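Local coordinates for peptidoglycan D,D-transpeptidase MrdA (Pseudomonas aeruginosa, PDB 7KIS) that probably cross-links the peptide stems of peptidoglycan as a penicillin-binding transpeptidase of the cell wall, and is acylated here by the diazabicyclooctane inhibitor WCK 5153, at the C9D site. Residues are numbered along the deposited sequence; one frame, centred on the assembly and turned at random.

The C9D site. Residues 326-327, 365-367, 369, 384, 386, 390, 450, 452, 523, 539-541, 591-592. With C9D ((2S,5R)-1-formyl-N'-[(3R)-pyrrolidine-3-carbonyl]-5-[(sulfooxy)amino]piperidine-2-carbohydrazide), chain B.
Two aromatic rings stand near the inhibitor's tail, each with an oxygen in its plane at the edge: the Trp367 indole has Asp386 OD2, the Tyr390 phenol the backbone O of Arg365. Contact comes from Trp367 CB, 3.7 Å from C9D NAO of the hydrazide, and from the hydroxyl tip of Tyr390, OH 3.7 Å from C9D CAV. Trp367 holds CG in the crowded position between its backbone N and carbonyl carbon (chi1 76°). At the pyrrolidine end the Arg369 guanidinium points its two terminal nitrogens at C9D CAH, NH1 lying 3.4 Å from it.

Asp386 OD2 takes the hydrazide NAO from above the carboxylate plane in a bent hydrogen bond (117° at H), while the anti lone pair of the same oxygen accepts Trp367 N at 3.0 Å. Asn366 OD1 in turn receives Asp386 N, tying the loop to this helix.

The covalent link lies mid-ligand, at the carbonyl on the piperidine nitrogen: Ser327 OG, the nucleophile, is joined to C9D CAG at 1.4 Å, so the opened diazabicyclooctane is held as a carbamoyl ester. Its oxygen OAA bonds weakly to Ser327 N, an oxyanion-hole N-H, and Thr541 OG1 adds a side-chain bond at 3.2 Å. Thr541 turns its methyl CG2 towards the piperidine carbon CAJ. Beyond the ring, the sulfate lies among Thr523, Ser539 and Ser592; Ser539 OG bonds weakly to OAF and accepts Thr523 OG1 at 3.1 Å.

This is the active-site cleft of the transpeptidase domain. Ser327 opens the SXXK motif in 3-10 helix 326-329, just ahead of helix 330-340. Ser384, its OG 3.5 Å from C9D CAM, opens the SXN-type motif, here ending in Asp386, which begins helix 386-396. Ser539 to Thr541 end strand 536-541 as part of the KSGT motif, and Ser592 lies in the first turn of helix 591-607.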
# COMPACT_ATOMS: atom_id res chain seq x y z
N GLY A 326 -12.32 2.82 5.48
CA GLY A 326 -13.63 3.16 4.98
C GLY A 326 -14.29 2.00 4.26
O GLY A 326 -14.12 0.82 4.60
N SER A 327 -15.06 2.34 3.22
CA SER A 327 -15.83 1.36 2.47
C SER A 327 -14.95 0.40 1.67
O SER A 327 -15.46 -0.61 1.18
CB SER A 327 -16.81 2.06 1.53
OG SER A 327 -17.69 2.91 2.25
N ARG A 365 -27.18 4.49 10.26
CA ARG A 365 -27.80 4.96 9.03
C ARG A 365 -26.92 4.69 7.81
O ARG A 365 -25.69 4.67 7.90
CB ARG A 365 -28.12 6.45 9.13
CG ARG A 365 -28.98 6.77 10.34
CD ARG A 365 -29.36 8.23 10.43
NE ARG A 365 -30.49 8.42 11.33
CZ ARG A 365 -31.76 8.23 10.97
NH1 ARG A 365 -32.73 8.42 11.86
NH2 ARG A 365 -32.06 7.86 9.74
N ASN A 366 -27.58 4.47 6.68
CA ASN A 366 -26.91 4.23 5.41
C ASN A 366 -26.50 5.55 4.78
O ASN A 366 -27.07 6.61 5.07
CB ASN A 366 -27.84 3.46 4.46
CG ASN A 366 -27.10 2.79 3.31
OD1 ASN A 366 -25.96 2.36 3.46
ND2 ASN A 366 -27.76 2.71 2.16
N TRP A 367 -25.48 5.50 3.91
CA TRP A 367 -25.05 6.71 3.22
C TRP A 367 -26.14 7.25 2.31
O TRP A 367 -26.15 8.45 2.01
CB TRP A 367 -23.77 6.45 2.42
CG TRP A 367 -23.98 5.68 1.15
CD1 TRP A 367 -23.86 4.33 0.98
CD2 TRP A 367 -24.33 6.22 -0.14
NE1 TRP A 367 -24.13 3.99 -0.33
CE2 TRP A 367 -24.41 5.13 -1.03
CE3 TRP A 367 -24.58 7.51 -0.61
CZ2 TRP A 367 -24.74 5.30 -2.38
CZ3 TRP A 367 -24.91 7.67 -1.95
CH2 TRP A 367 -24.99 6.57 -2.81
N ARG A 369 -29.94 7.90 2.60
CA ARG A 369 -30.92 7.96 3.68
C ARG A 369 -32.16 7.14 3.38
O ARG A 369 -32.75 6.54 4.29
CB ARG A 369 -31.28 9.41 3.99
CG ARG A 369 -30.58 9.96 5.24
CD ARG A 369 -29.11 9.57 5.26
NE ARG A 369 -28.40 10.06 6.44
CZ ARG A 369 -27.09 9.94 6.63
NH1 ARG A 369 -26.34 9.36 5.71
NH2 ARG A 369 -26.53 10.42 7.73
N SER A 384 -22.11 -0.11 -2.45
CA SER A 384 -21.52 0.07 -1.12
C SER A 384 -22.60 0.41 -0.09
O SER A 384 -22.60 1.48 0.52
CB SER A 384 -20.43 1.14 -1.15
OG SER A 384 -19.76 1.21 0.09
N ASP A 386 -24.31 0.27 3.44
CA ASP A 386 -23.78 0.12 4.79
C ASP A 386 -24.60 -0.84 5.63
O ASP A 386 -24.04 -1.55 6.47
CB ASP A 386 -23.69 1.48 5.48
CG ASP A 386 -22.79 2.46 4.75
OD1 ASP A 386 -21.67 2.05 4.36
OD2 ASP A 386 -23.19 3.62 4.56
N TYR A 390 -23.43 -3.61 8.00
CA TYR A 390 -23.89 -3.52 9.38
C TYR A 390 -24.47 -4.85 9.84
O TYR A 390 -24.13 -5.36 10.91
CB TYR A 390 -24.95 -2.42 9.51
CG TYR A 390 -24.43 -1.00 9.46
CD1 TYR A 390 -23.14 -0.69 9.88
CD2 TYR A 390 -25.23 0.04 9.00
CE1 TYR A 390 -22.67 0.61 9.84
CE2 TYR A 390 -24.77 1.34 8.96
CZ TYR A 390 -23.49 1.62 9.37
OH TYR A 390 -23.03 2.92 9.32
N ILE A 450 -18.09 -1.62 7.93
CA ILE A 450 -17.91 -0.69 6.82
C ILE A 450 -16.57 0.04 6.93
O ILE A 450 -16.38 1.07 6.30
CB ILE A 450 -19.09 0.29 6.72
CG1 ILE A 450 -19.18 1.17 7.97
CG2 ILE A 450 -20.40 -0.46 6.51
CD1 ILE A 450 -20.17 2.30 7.84
N GLN A 452 -14.71 1.39 9.77
CA GLN A 452 -14.56 2.59 10.60
C GLN A 452 -14.16 2.24 12.02
O GLN A 452 -13.54 1.20 12.27
CB GLN A 452 -15.85 3.40 10.59
CG GLN A 452 -15.85 4.52 9.57
CD GLN A 452 -17.17 4.66 8.85
OE1 GLN A 452 -18.22 4.26 9.37
NE2 GLN A 452 -17.14 5.24 7.66
N THR A 523 -20.89 2.79 -8.29
CA THR A 523 -20.51 4.11 -7.80
C THR A 523 -19.52 4.78 -8.74
O THR A 523 -19.55 6.00 -8.91
CB THR A 523 -19.92 4.01 -6.39
OG1 THR A 523 -18.78 3.13 -6.41
CG2 THR A 523 -20.96 3.46 -5.42
N SER A 539 -14.50 1.98 -4.41
CA SER A 539 -14.18 3.28 -3.86
C SER A 539 -14.61 3.36 -2.40
O SER A 539 -15.42 2.57 -1.91
CB SER A 539 -14.87 4.39 -4.66
OG SER A 539 -16.17 4.00 -5.06
N GLY A 540 -14.05 4.34 -1.70
CA GLY A 540 -14.41 4.59 -0.32
C GLY A 540 -13.95 5.97 0.11
O GLY A 540 -13.38 6.73 -0.68
N THR A 541 -14.21 6.27 1.37
CA THR A 541 -13.82 7.53 1.99
C THR A 541 -13.19 7.22 3.34
O THR A 541 -13.60 6.28 4.03
CB THR A 541 -15.01 8.48 2.17
OG1 THR A 541 -16.05 7.82 2.91
CG2 THR A 541 -15.56 8.91 0.82
N GLY A 591 -14.48 9.30 -3.38
CA GLY A 591 -13.71 8.13 -3.76
C GLY A 591 -14.03 7.71 -5.18
O GLY A 591 -13.17 7.24 -5.92
N SER A 592 -15.28 7.86 -5.58
CA SER A 592 -15.73 7.56 -6.93
C SER A 592 -15.33 8.62 -7.96
O SER A 592 -15.27 8.29 -9.15
CB SER A 592 -17.22 7.37 -6.93
OG SER A 592 -17.86 8.49 -6.36
OAF C9D B . -16.86 6.67 -3.82
SAY C9D B . -18.09 6.70 -2.93
OAD C9D B . -18.45 8.12 -2.56
OAE C9D B . -19.13 6.08 -3.83
OAR C9D B . -17.85 5.77 -1.53
NAQ C9D B . -19.09 5.12 -1.21
CAU C9D B . -19.66 5.68 0.09
CAJ C9D B . -18.90 6.89 0.47
CB C9D B . -19.25 7.40 1.81
CAM C9D B . -19.64 4.59 1.16
N C9D B . -18.86 4.97 2.40
CAG C9D B . -17.67 4.19 2.74
OAA C9D B . -16.74 4.73 3.25
CA C9D B . -18.95 6.39 2.91
C C9D B . -20.04 6.50 3.96
O C9D B . -20.29 7.57 4.42
NAP C9D B . -20.80 5.32 4.42
NAO C9D B . -21.80 5.53 5.40
CAS C9D B . -21.43 6.01 6.73
OAB C9D B . -20.29 6.22 7.00
CAV C9D B . -22.56 6.27 7.81
CAI C9D B . -23.73 7.03 7.10
CAH C9D B . -23.64 8.52 7.61
NAN C9D B . -23.05 8.42 8.82
CAL C9D B . -22.07 7.11 8.76